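Side-chain contacts in colicin B (Escherichia coli, PDB 1RH1), which kills Escherichia coli and closely related bacteria by forming channels that depolarise the cytoplasmic membrane and drain the cell of energy: residues L114-R119 and V310-E315; V200-R203 and N209-D212; A386-A391 and A479-F484; E448-S453 and L461-L466. All coordinates share one frame; numbering follows the deposited sequence.

Overall arrangement
The elongated chain carries its contacts nearly from end to end. Contact 2 lies among the strands of the N-terminal half, inside the loop closed by contact 1, which joins a loop of that half to helix 291-340. This long helix runs on from the N-terminal half into the helical pore-forming domain, where contacts 3 and 4 lie, about 26 Å apart between centres. Contact 4 is nested within the loop closed by contact 3, and its helix 457-472 is followed in the chain by helix 479-495 of contact 3. Between centres, contact 1 is about 25 Å from contact 4, whereas contacts 2 and 3 are about 93 Å apart.

Contact 1 of 4, residues L114-R119 and V310-E315; sequences LPEPSR and VKKEQE
E116 and K312 meet as a salt bridge between the N-terminal half of the protein and helix 291-340, the long helix that runs on into the pore-forming domain. E116 opens a type II beta turn that closes at R119, while K312 leaves the helix from the facing side, so the two side chains approach from opposite directions. From CB, the lysine chain bends at chi2 (-124°) and again at chi3 (-49°), which carries its outer half over to the carboxylate. CD only grazes E116 OE2, at 4.2 Å. CE lies much closer, 3.3 Å from E116 OE2. NZ then reaches E116 OE2 at 3.2 Å, a weak hydrogen bond within the ion pair. The ammonium group thus meets one carboxylate oxygen. The other, OE1, has a long, weak ion pair with R309, one turn earlier on the same helix, and the glutamate also packs on F308. These two positive charges would probably favour an ionised E116. Behind the turn, R119 is held by a salt bridge to E256 and a cation-pi contact with Y259. Within the turn, S118 OG donates to P117 O at 2.7 Å, in the carbonyl plane and on a lone pair.

Contact 2 of 4, residues V200-R203 and N209-D212; sequences VPDR and NIKD
The amide of I210 donates to V200 O over only 2.6 Å from N to O, and the bond is nearly straight, 161° at the hydrogen. The isoleucine crowds the same oxygen with carbon as well, its CB lying 3.5 Å from V200 O. With its CG1 branch beside the backbone N (chi1 -60°), I210 lays that carbon across D202, CG1 standing 3.6 Å from D202 CA, and the two side chains meet at about a right angle. Its CD1 methyl continues to V200 CG1 at 4.0 Å; these side chains point the same way and share the loop residue I57 as a neighbour. On the outer side, N209 OD1 rests 3.8 Å from P201 CD, a loose touch. Past the strand, R203 folds back so that one guanidinium face lies over P201 O, 3.6 Å above the plane, and D202 OD2 is taken by the hydroxyl of S204. P201 and N209 face each other as an antiparallel non-hydrogen-bonded pair with diverging side chains. This pair and the I210-V200 bond join strand 189-201 and the short strand 209-210 as an antiparallel beta hairpin at the extremity of the N-terminal beta domain.

Contact 3 of 4, residues A386-A391 and A479-F484; sequences ATDKEA and ATVVGF
D388 and V481 form the tight part of this contact, one side chain from the first turn of each of two helices. The CG2 methyl of V481 sits squarely above the flat carboxylate of D388, 3.5 Å from CG. It is therefore almost equally near the neighbouring atoms, with D388 OD1 at 3.7 Å and D388 CB also at 3.7 Å. The methyl comes into place because CG1 takes the position anti to the backbone N (chi1 -176°), leaving CG2 beside that N and directed at the aspartate. Here the helices come close, 6.1 Å between D388 CA and V481 CA. V481 is buried, whereas D388 is partly exposed.

The side toward T480 is looser. T480 CG2 approaches D388 OD2 at only 4.1 Å, the two side chains crossing at about a right angle, and T480 itself is open to solvent. D388 OD2 has instead a weak hydrogen bond from N385, just ahead of its own helix, and lying in the first helical turn may help to stabilise its negative charge. One turn on from D388, A391 CB stops 4.9 Å from V481 CG1. Further along the other helix, F484 packs on L382 and I384 in the loop leading into helix 386-398. Helix 479-495, a predicted transmembrane segment, is with the preceding helix 457-472 consistent with the hydrophobic helical hairpin of the pore-forming domain of channel colicins, here flanked by helix 386-398.

Contact 4 of 4, residues E448-S453 and L461-L466; sequences ESWVIS and LSLFSL
W450 swings its CG beside the backbone N (chi1 -62°) and L463 holds CG anti to its own (chi1 178°), and these turns bring the indole and the isobutyl group together at about a right angle. The contact joins helices 441-452 and 457-472, consecutive in the pore-forming domain; the second is part of a predicted transmembrane segment. In L463, CD2 is the branch anti to CA; it extends away from the main chain and lands on one face of the indole. CD2 is 3.9 Å from the centroid of the six-membered ring, only 16° off the ring normal, a CH-pi contact. It stands nearest to W450 CH2, at 3.8 Å, and L463 CG backs it up at an equal 3.8 Å from W450 CH2. F464 approaches differently: its CB lies at the ring edge, near the plane, 4.1 Å from W450 CZ3. The indole is thus met on a face and at an edge by successive residues of one helix.

At the far end of the ring, W450 NE1 makes a weak hydrogen bond to E446, one turn back on its own helix. I427 of helix 420-435 touches both W450 and F464 and extends this buried apolar cluster. Behind the contact, L461 O takes two bonds from S465, from N at 2.9 Å and from OG at 2.8 Å, the donors arriving from opposite faces of the carbonyl plane.

Contact 1 of 4, residues L114-R119 and V310-E315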
loop_
_atom_site.group_PDB
_atom_site.type_symbol
_atom_site.label_atom_id
_atom_site.label_comp_id
_atom_site.label_asym_id
_atom_site.label_seq_id
_atom_site.Cartn_x
_atom_site.Cartn_y
_atom_site.Cartn_z
ATOM N N LEU A 114 1.989 -13.329 5.967
ATOM C CA LEU A 114 1.696 -12.007 6.515
ATOM C C LEU A 114 0.232 -11.884 6.976
ATOM O O LEU A 114 -0.634 -12.512 6.359
ATOM C CB LEU A 114 1.966 -10.927 5.457
ATOM C CG LEU A 114 3.386 -10.533 5.115
ATOM C CD1 LEU A 114 3.389 -9.478 4.039
ATOM C CD2 LEU A 114 4.045 -9.971 6.343
ATOM N N PRO A 115 -0.130 -11.114 8.023
ATOM C CA PRO A 115 -1.514 -10.756 8.350
ATOM C C PRO A 115 -2.274 -10.143 7.161
ATOM O O PRO A 115 -3.389 -10.533 6.774
ATOM C CB PRO A 115 -1.315 -9.837 9.503
ATOM C CG PRO A 115 -0.080 -10.358 10.165
ATOM C CD PRO A 115 0.793 -10.497 8.960
ATOM N N GLU A 116 -1.588 -9.172 6.555
ATOM C CA GLU A 116 -2.103 -8.537 5.371
ATOM C C GLU A 116 -0.960 -8.437 4.368
ATOM O O GLU A 116 0.040 -7.733 4.558
ATOM C CB GLU A 116 -2.613 -7.169 5.704
ATOM C CG GLU A 116 -3.537 -6.607 4.654
ATOM C CD GLU A 116 -4.889 -7.303 4.516
ATOM O OE1 GLU A 116 -5.435 -7.855 5.487
ATOM O OE2 GLU A 116 -5.412 -7.268 3.402
ATOM N N PRO A 117 -1.092 -9.173 3.269
ATOM C CA PRO A 117 -0.174 -9.159 2.156
ATOM C C PRO A 117 0.032 -7.786 1.559
ATOM O O PRO A 117 -0.904 -7.041 1.267
ATOM C CB PRO A 117 -0.779 -10.148 1.201
ATOM C CG PRO A 117 -2.256 -10.010 1.464
ATOM C CD PRO A 117 -2.223 -10.047 2.975
ATOM N N SER A 118 1.333 -7.590 1.384
ATOM C CA SER A 118 2.052 -6.435 0.863
ATOM C C SER A 118 2.177 -5.341 1.905
ATOM O O SER A 118 2.373 -4.161 1.590
ATOM C CB SER A 118 1.369 -5.859 -0.380
ATOM O OG SER A 118 0.328 -4.959 -0.031
ATOM N N ARG A 119 2.041 -5.778 3.156
ATOM C CA ARG A 119 2.089 -4.890 4.276
ATOM C C ARG A 119 2.834 -5.581 5.384
ATOM O O ARG A 119 2.604 -6.772 5.623
ATOM C CB ARG A 119 0.695 -4.562 4.737
ATOM C CG ARG A 119 0.200 -3.316 4.033
ATOM C CD ARG A 119 -1.047 -2.719 4.679
ATOM N NE ARG A 119 -0.816 -2.538 6.098
ATOM C CZ ARG A 119 -0.323 -1.430 6.634
ATOM N NH1 ARG A 119 0.000 -0.347 5.922
ATOM N NH2 ARG A 119 -0.084 -1.480 7.929
ATOM N N VAL A 310 -11.198 -1.243 1.401
ATOM C CA VAL A 310 -12.168 -1.044 0.361
ATOM C C VAL A 310 -11.471 -1.036 -0.983
ATOM O O VAL A 310 -11.926 -1.733 -1.880
ATOM C CB VAL A 310 -12.907 0.259 0.703
ATOM C CG1 VAL A 310 -13.645 0.869 -0.472
ATOM C CG2 VAL A 310 -13.943 -0.113 1.754
ATOM N N LYS A 311 -10.338 -0.354 -1.144
ATOM C CA LYS A 311 -9.637 -0.276 -2.415
ATOM C C LYS A 311 -9.192 -1.652 -2.838
ATOM O O LYS A 311 -9.302 -1.986 -4.009
ATOM C CB LYS A 311 -8.438 0.660 -2.257
ATOM C CG LYS A 311 -7.511 0.858 -3.462
ATOM C CD LYS A 311 -6.363 1.849 -3.189
ATOM C CE LYS A 311 -5.435 1.370 -2.052
ATOM N NZ LYS A 311 -4.550 2.415 -1.551
ATOM N N LYS A 312 -8.781 -2.469 -1.869
ATOM C CA LYS A 312 -8.267 -3.796 -2.137
ATOM C C LYS A 312 -9.295 -4.692 -2.799
ATOM O O LYS A 312 -9.010 -5.219 -3.878
ATOM C CB LYS A 312 -7.813 -4.455 -0.857
ATOM C CG LYS A 312 -6.558 -5.310 -0.999
ATOM C CD LYS A 312 -6.763 -6.736 -0.528
ATOM C CE LYS A 312 -7.414 -6.770 0.847
ATOM N NZ LYS A 312 -7.651 -8.126 1.304
ATOM N N GLU A 313 -10.493 -4.846 -2.207
ATOM C CA GLU A 313 -11.536 -5.681 -2.789
ATOM C C GLU A 313 -12.015 -5.119 -4.130
ATOM O O GLU A 313 -12.234 -5.865 -5.089
ATOM C CB GLU A 313 -12.704 -5.761 -1.865
ATOM C CG GLU A 313 -12.341 -6.242 -0.495
ATOM C CD GLU A 313 -13.385 -5.840 0.546
ATOM O OE1 GLU A 313 -13.772 -6.700 1.337
ATOM O OE2 GLU A 313 -13.808 -4.678 0.586
ATOM N N GLN A 314 -12.149 -3.795 -4.223
ATOM C CA GLN A 314 -12.558 -3.134 -5.437
ATOM C C GLN A 314 -11.668 -3.554 -6.589
ATOM O O GLN A 314 -12.169 -4.014 -7.615
ATOM C CB GLN A 314 -12.465 -1.647 -5.220
ATOM C CG GLN A 314 -12.513 -0.716 -6.434
ATOM C CD GLN A 314 -11.781 0.603 -6.174
ATOM O OE1 GLN A 314 -10.646 0.798 -6.626
ATOM N NE2 GLN A 314 -12.391 1.536 -5.428
ATOM N N GLU A 315 -10.352 -3.490 -6.399
ATOM C CA GLU A 315 -9.438 -3.787 -7.485
ATOM C C GLU A 315 -9.272 -5.262 -7.753
ATOM O O GLU A 315 -9.024 -5.681 -8.885
ATOM C CB GLU A 315 -8.091 -3.211 -7.188
ATOM C CG GLU A 315 -8.192 -1.720 -6.955
ATOM C CD GLU A 315 -6.920 -1.052 -6.447
ATOM O OE1 GLU A 315 -6.116 -1.706 -5.771
ATOM O OE2 GLU A 315 -6.752 0.142 -6.723
#

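Contact 2 of 4, residues V200-R203 and N209-D212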
loop_
_atom_site.group_PDB
_atom_site.type_symbol
_atom_site.label_atom_id
_atom_site.label_comp_id
_atom_site.label_asym_id
_atom_site.label_seq_id
_atom_site.Cartn_x
_atom_site.Cartn_y
_atom_site.Cartn_z
ATOM N N VAL A 200 32.283 16.384 16.401
ATOM C CA VAL A 200 31.851 17.623 17.037
ATOM C C VAL A 200 33.081 18.369 17.541
ATOM O O VAL A 200 33.892 17.772 18.242
ATOM C CB VAL A 200 30.879 17.313 18.223
ATOM C CG1 VAL A 200 30.453 18.589 18.915
ATOM C CG2 VAL A 200 29.600 16.677 17.709
ATOM N N PRO A 201 33.265 19.649 17.209
ATOM C CA PRO A 201 34.265 20.533 17.780
ATOM C C PRO A 201 34.227 20.847 19.252
ATOM O O PRO A 201 33.179 21.105 19.841
ATOM C CB PRO A 201 34.172 21.792 16.984
ATOM C CG PRO A 201 32.795 21.747 16.392
ATOM C CD PRO A 201 32.641 20.279 16.062
ATOM N N ASP A 202 35.455 20.817 19.779
ATOM C CA ASP A 202 35.775 21.162 21.142
ATOM C C ASP A 202 35.848 22.672 21.242
ATOM O O ASP A 202 36.817 23.281 20.787
ATOM C CB ASP A 202 37.130 20.593 21.560
ATOM C CG ASP A 202 37.362 20.634 23.075
ATOM O OD1 ASP A 202 38.107 19.802 23.593
ATOM O OD2 ASP A 202 36.799 21.476 23.768
ATOM N N ARG A 203 34.849 23.265 21.894
ATOM C CA ARG A 203 34.814 24.694 22.114
ATOM C C ARG A 203 35.900 25.145 23.081
ATOM O O ARG A 203 36.212 26.336 23.075
ATOM C CB ARG A 203 33.469 25.109 22.674
ATOM C CG ARG A 203 32.579 25.862 21.705
ATOM C CD ARG A 203 32.094 25.002 20.536
ATOM N NE ARG A 203 31.165 23.957 20.968
ATOM C CZ ARG A 203 30.254 23.390 20.163
ATOM N NH1 ARG A 203 30.125 23.746 18.876
ATOM N NH2 ARG A 203 29.454 22.449 20.669
ATOM N N ASN A 209 38.689 18.704 17.292
ATOM C CA ASN A 209 37.315 18.251 17.527
ATOM C C ASN A 209 37.273 17.417 18.824
ATOM O O ASN A 209 38.335 16.989 19.282
ATOM C CB ASN A 209 36.828 17.380 16.361
ATOM C CG ASN A 209 36.644 17.993 14.958
ATOM O OD1 ASN A 209 36.021 19.041 14.712
ATOM N ND2 ASN A 209 37.170 17.258 13.970
ATOM N N ILE A 210 36.134 17.166 19.503
ATOM C CA ILE A 210 36.062 16.350 20.724
ATOM C C ILE A 210 36.253 14.889 20.342
ATOM O O ILE A 210 35.509 14.341 19.506
ATOM C CB ILE A 210 34.697 16.485 21.432
ATOM C CG1 ILE A 210 34.446 17.920 21.818
ATOM C CG2 ILE A 210 34.679 15.615 22.675
ATOM C CD1 ILE A 210 32.965 18.220 22.025
ATOM N N LYS A 211 37.264 14.272 20.981
ATOM C CA LYS A 211 37.624 12.890 20.727
ATOM C C LYS A 211 36.456 11.960 21.022
ATOM O O LYS A 211 35.827 12.043 22.078
ATOM C CB LYS A 211 38.802 12.473 21.594
ATOM C CG LYS A 211 39.313 11.061 21.274
ATOM C CD LYS A 211 40.224 10.564 22.397
ATOM C CE LYS A 211 40.809 9.140 22.217
ATOM N NZ LYS A 211 41.761 9.002 21.122
ATOM N N ASP A 212 36.163 11.114 20.026
ATOM C CA ASP A 212 35.163 10.054 20.106
ATOM C C ASP A 212 33.725 10.461 20.434
ATOM O O ASP A 212 32.990 9.773 21.154
ATOM C CB ASP A 212 35.676 8.994 21.128
ATOM C CG ASP A 212 36.820 8.064 20.681
ATOM O OD1 ASP A 212 37.124 7.119 21.401
ATOM O OD2 ASP A 212 37.422 8.251 19.626
#

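Contact 3 of 4, residues A386-A391 and A479-F484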
loop_
_atom_site.group_PDB
_atom_site.type_symbol
_atom_site.label_atom_id
_atom_site.label_comp_id
_atom_site.label_asym_id
_atom_site.label_seq_id
_atom_site.Cartn_x
_atom_site.Cartn_y
_atom_site.Cartn_z
ATOM N N ALA A 386 -35.762 -14.110 -41.358
ATOM C CA ALA A 386 -36.796 -14.218 -40.320
ATOM C C ALA A 386 -36.876 -15.458 -39.440
ATOM O O ALA A 386 -37.408 -15.452 -38.325
ATOM C CB ALA A 386 -38.158 -14.051 -40.961
ATOM N N THR A 387 -36.289 -16.517 -39.981
ATOM C CA THR A 387 -36.236 -17.809 -39.342
ATOM C C THR A 387 -35.035 -17.815 -38.406
ATOM O O THR A 387 -35.138 -18.296 -37.276
ATOM C CB THR A 387 -36.135 -18.864 -40.452
ATOM O OG1 THR A 387 -37.080 -18.495 -41.450
ATOM C CG2 THR A 387 -36.505 -20.259 -39.993
ATOM N N ASP A 388 -33.892 -17.279 -38.854
ATOM C CA ASP A 388 -32.728 -17.139 -37.994
ATOM C C ASP A 388 -32.928 -16.062 -36.942
ATOM O O ASP A 388 -32.518 -16.261 -35.801
ATOM C CB ASP A 388 -31.504 -16.771 -38.799
ATOM C CG ASP A 388 -31.007 -17.832 -39.763
ATOM O OD1 ASP A 388 -31.470 -18.976 -39.690
ATOM O OD2 ASP A 388 -30.140 -17.496 -40.583
ATOM N N LYS A 389 -33.551 -14.929 -37.283
ATOM C CA LYS A 389 -33.831 -13.861 -36.349
ATOM C C LYS A 389 -34.676 -14.452 -35.245
ATOM O O LYS A 389 -34.304 -14.348 -34.077
ATOM C CB LYS A 389 -34.588 -12.762 -37.058
ATOM C CG LYS A 389 -34.785 -11.417 -36.369
ATOM C CD LYS A 389 -35.516 -10.481 -37.356
ATOM C CE LYS A 389 -34.631 -9.886 -38.477
ATOM N NZ LYS A 389 -35.284 -9.839 -39.786
ATOM N N GLU A 390 -35.733 -15.189 -35.622
ATOM C CA GLU A 390 -36.621 -15.828 -34.664
ATOM C C GLU A 390 -35.902 -16.764 -33.697
ATOM O O GLU A 390 -36.245 -16.835 -32.519
ATOM C CB GLU A 390 -37.685 -16.590 -35.420
ATOM C CG GLU A 390 -38.803 -17.146 -34.532
ATOM C CD GLU A 390 -39.788 -16.124 -33.938
ATOM O OE1 GLU A 390 -40.751 -15.789 -34.641
ATOM O OE2 GLU A 390 -39.621 -15.683 -32.785
ATOM N N ALA A 391 -34.857 -17.452 -34.159
ATOM C CA ALA A 391 -34.071 -18.349 -33.338
ATOM C C ALA A 391 -33.251 -17.602 -32.309
ATOM O O ALA A 391 -33.127 -18.108 -31.198
ATOM C CB ALA A 391 -33.112 -19.151 -34.187
ATOM N N ALA A 479 -24.875 -22.776 -37.282
ATOM C CA ALA A 479 -23.677 -22.027 -37.619
ATOM C C ALA A 479 -23.862 -20.675 -38.305
ATOM O O ALA A 479 -23.040 -19.764 -38.141
ATOM C CB ALA A 479 -22.794 -22.839 -38.523
ATOM N N THR A 480 -24.958 -20.514 -39.058
ATOM C CA THR A 480 -25.207 -19.270 -39.778
ATOM C C THR A 480 -25.444 -18.182 -38.771
ATOM O O THR A 480 -24.814 -17.130 -38.809
ATOM C CB THR A 480 -26.434 -19.337 -40.659
ATOM O OG1 THR A 480 -26.490 -20.639 -41.201
ATOM C CG2 THR A 480 -26.364 -18.344 -41.800
ATOM N N VAL A 481 -26.321 -18.563 -37.838
ATOM C CA VAL A 481 -26.751 -17.770 -36.710
ATOM C C VAL A 481 -25.577 -17.514 -35.785
ATOM O O VAL A 481 -25.302 -16.345 -35.551
ATOM C CB VAL A 481 -27.874 -18.525 -36.004
ATOM C CG1 VAL A 481 -28.443 -17.714 -34.870
ATOM C CG2 VAL A 481 -28.988 -18.766 -37.000
ATOM N N VAL A 482 -24.841 -18.506 -35.266
ATOM C CA VAL A 482 -23.677 -18.267 -34.407
ATOM C C VAL A 482 -22.690 -17.279 -35.034
ATOM O O VAL A 482 -22.074 -16.481 -34.327
ATOM C CB VAL A 482 -22.983 -19.619 -34.115
ATOM C CG1 VAL A 482 -21.650 -19.504 -33.376
ATOM C CG2 VAL A 482 -23.948 -20.375 -33.229
ATOM N N GLY A 483 -22.567 -17.287 -36.363
ATOM C CA GLY A 483 -21.745 -16.302 -37.029
ATOM C C GLY A 483 -22.324 -14.883 -36.909
ATOM O O GLY A 483 -21.602 -13.937 -36.587
ATOM N N PHE A 484 -23.631 -14.705 -37.161
ATOM C CA PHE A 484 -24.278 -13.400 -37.096
ATOM C C PHE A 484 -24.148 -12.817 -35.695
ATOM O O PHE A 484 -23.739 -11.661 -35.538
ATOM C CB PHE A 484 -25.762 -13.516 -37.457
ATOM C CG PHE A 484 -26.440 -12.164 -37.612
ATOM C CD1 PHE A 484 -27.149 -11.600 -36.547
ATOM C CD2 PHE A 484 -26.328 -11.464 -38.812
ATOM C CE1 PHE A 484 -27.734 -10.337 -36.679
ATOM C CE2 PHE A 484 -26.917 -10.203 -38.931
ATOM C CZ PHE A 484 -27.615 -9.631 -37.873
#

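Contact 4 of 4, residues E448-S453 and L461-L466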
loop_
_atom_site.group_PDB
_atom_site.type_symbol
_atom_site.label_atom_id
_atom_site.label_comp_id
_atom_site.label_asym_id
_atom_site.label_seq_id
_atom_site.Cartn_x
_atom_site.Cartn_y
_atom_site.Cartn_z
ATOM N N GLU A 448 -24.398 2.363 -20.562
ATOM C CA GLU A 448 -23.989 3.673 -20.091
ATOM C C GLU A 448 -24.661 4.012 -18.767
ATOM O O GLU A 448 -23.976 4.473 -17.851
ATOM C CB GLU A 448 -24.330 4.716 -21.135
ATOM C CG GLU A 448 -23.484 4.494 -22.406
ATOM C CD GLU A 448 -21.985 4.872 -22.424
ATOM O OE1 GLU A 448 -21.396 4.776 -23.500
ATOM O OE2 GLU A 448 -21.401 5.277 -21.410
ATOM N N SER A 449 -25.959 3.709 -18.617
ATOM C CA SER A 449 -26.685 3.883 -17.368
ATOM C C SER A 449 -25.931 3.305 -16.197
ATOM O O SER A 449 -25.824 3.968 -15.170
ATOM C CB SER A 449 -28.001 3.175 -17.339
ATOM O OG SER A 449 -28.843 3.613 -18.382
ATOM N N TRP A 450 -25.356 2.105 -16.368
ATOM C CA TRP A 450 -24.623 1.437 -15.304
ATOM C C TRP A 450 -23.440 2.228 -14.843
ATOM O O TRP A 450 -23.220 2.290 -13.633
ATOM C CB TRP A 450 -24.059 0.104 -15.710
ATOM C CG TRP A 450 -25.082 -0.924 -16.115
ATOM C CD1 TRP A 450 -26.391 -0.901 -15.720
ATOM C CD2 TRP A 450 -24.786 -1.992 -16.889
ATOM N NE1 TRP A 450 -26.938 -1.967 -16.238
ATOM C CE2 TRP A 450 -26.012 -2.645 -16.946
ATOM C CE3 TRP A 450 -23.663 -2.488 -17.534
ATOM C CZ2 TRP A 450 -26.125 -3.827 -17.664
ATOM C CZ3 TRP A 450 -23.788 -3.667 -18.247
ATOM C CH2 TRP A 450 -25.007 -4.330 -18.313
ATOM N N VAL A 451 -22.713 2.819 -15.811
ATOM C CA VAL A 451 -21.558 3.636 -15.483
ATOM C C VAL A 451 -22.035 4.909 -14.776
ATOM O O VAL A 451 -21.657 5.146 -13.622
ATOM C CB VAL A 451 -20.768 4.007 -16.751
ATOM C CG1 VAL A 451 -19.529 4.729 -16.320
ATOM C CG2 VAL A 451 -20.299 2.797 -17.516
ATOM N N ILE A 452 -22.910 5.692 -15.428
ATOM C CA ILE A 452 -23.470 6.921 -14.869
ATOM C C ILE A 452 -24.013 6.739 -13.459
ATOM O O ILE A 452 -23.590 7.486 -12.576
ATOM C CB ILE A 452 -24.566 7.427 -15.831
ATOM C CG1 ILE A 452 -23.854 7.951 -17.054
ATOM C CG2 ILE A 452 -25.437 8.514 -15.227
ATOM C CD1 ILE A 452 -24.734 8.086 -18.312
ATOM N N SER A 453 -24.865 5.748 -13.167
ATOM C CA SER A 453 -25.346 5.601 -11.805
ATOM C C SER A 453 -24.285 5.055 -10.855
ATOM O O SER A 453 -24.601 4.667 -9.725
ATOM C CB SER A 453 -26.571 4.715 -11.810
ATOM O OG SER A 453 -27.632 5.400 -12.472
ATOM N N LEU A 461 -18.077 -3.135 -18.446
ATOM C CA LEU A 461 -17.668 -3.789 -19.676
ATOM C C LEU A 461 -17.753 -5.299 -19.499
ATOM O O LEU A 461 -18.209 -6.000 -20.400
ATOM C CB LEU A 461 -16.237 -3.486 -20.042
ATOM C CG LEU A 461 -15.924 -2.839 -21.380
ATOM C CD1 LEU A 461 -14.437 -2.974 -21.547
ATOM C CD2 LEU A 461 -16.634 -3.483 -22.564
ATOM N N SER A 462 -17.334 -5.821 -18.338
ATOM C CA SER A 462 -17.356 -7.242 -18.084
ATOM C C SER A 462 -18.749 -7.808 -18.120
ATOM O O SER A 462 -19.006 -8.597 -19.015
ATOM C CB SER A 462 -16.737 -7.508 -16.768
ATOM O OG SER A 462 -15.365 -7.258 -16.996
ATOM N N LEU A 463 -19.676 -7.408 -17.243
ATOM C CA LEU A 463 -21.077 -7.821 -17.263
ATOM C C LEU A 463 -21.702 -7.798 -18.644
ATOM O O LEU A 463 -22.357 -8.756 -19.012
ATOM C CB LEU A 463 -21.830 -6.905 -16.340
ATOM C CG LEU A 463 -23.308 -6.982 -16.124
ATOM C CD1 LEU A 463 -23.737 -8.312 -15.569
ATOM C CD2 LEU A 463 -23.654 -5.918 -15.116
ATOM N N PHE A 464 -21.459 -6.778 -19.452
ATOM C CA PHE A 464 -22.017 -6.705 -20.775
ATOM C C PHE A 464 -21.419 -7.733 -21.692
ATOM O O PHE A 464 -22.123 -8.403 -22.451
ATOM C CB PHE A 464 -21.759 -5.353 -21.340
ATOM C CG PHE A 464 -22.365 -5.157 -22.712
ATOM C CD1 PHE A 464 -23.747 -5.105 -22.860
ATOM C CD2 PHE A 464 -21.534 -5.020 -23.814
ATOM C CE1 PHE A 464 -24.283 -4.913 -24.124
ATOM C CE2 PHE A 464 -22.086 -4.827 -25.076
ATOM C CZ PHE A 464 -23.461 -4.774 -25.231
ATOM N N SER A 465 -20.090 -7.806 -21.638
ATOM C CA SER A 465 -19.357 -8.753 -22.462
ATOM C C SER A 465 -19.606 -10.176 -22.009
ATOM O O SER A 465 -19.856 -11.017 -22.857
ATOM C CB SER A 465 -17.882 -8.464 -22.397
ATOM O OG SER A 465 -17.637 -7.142 -22.843
ATOM N N LEU A 466 -19.577 -10.465 -20.707
ATOM C CA LEU A 466 -19.918 -11.756 -20.163
ATOM C C LEU A 466 -21.339 -12.155 -20.506
ATOM O O LEU A 466 -21.508 -13.236 -21.055
ATOM C CB LEU A 466 -19.815 -11.761 -18.683
ATOM C CG LEU A 466 -18.453 -11.836 -18.092
ATOM C CD1 LEU A 466 -18.591 -11.822 -16.590
ATOM C CD2 LEU A 466 -17.770 -13.122 -18.489
#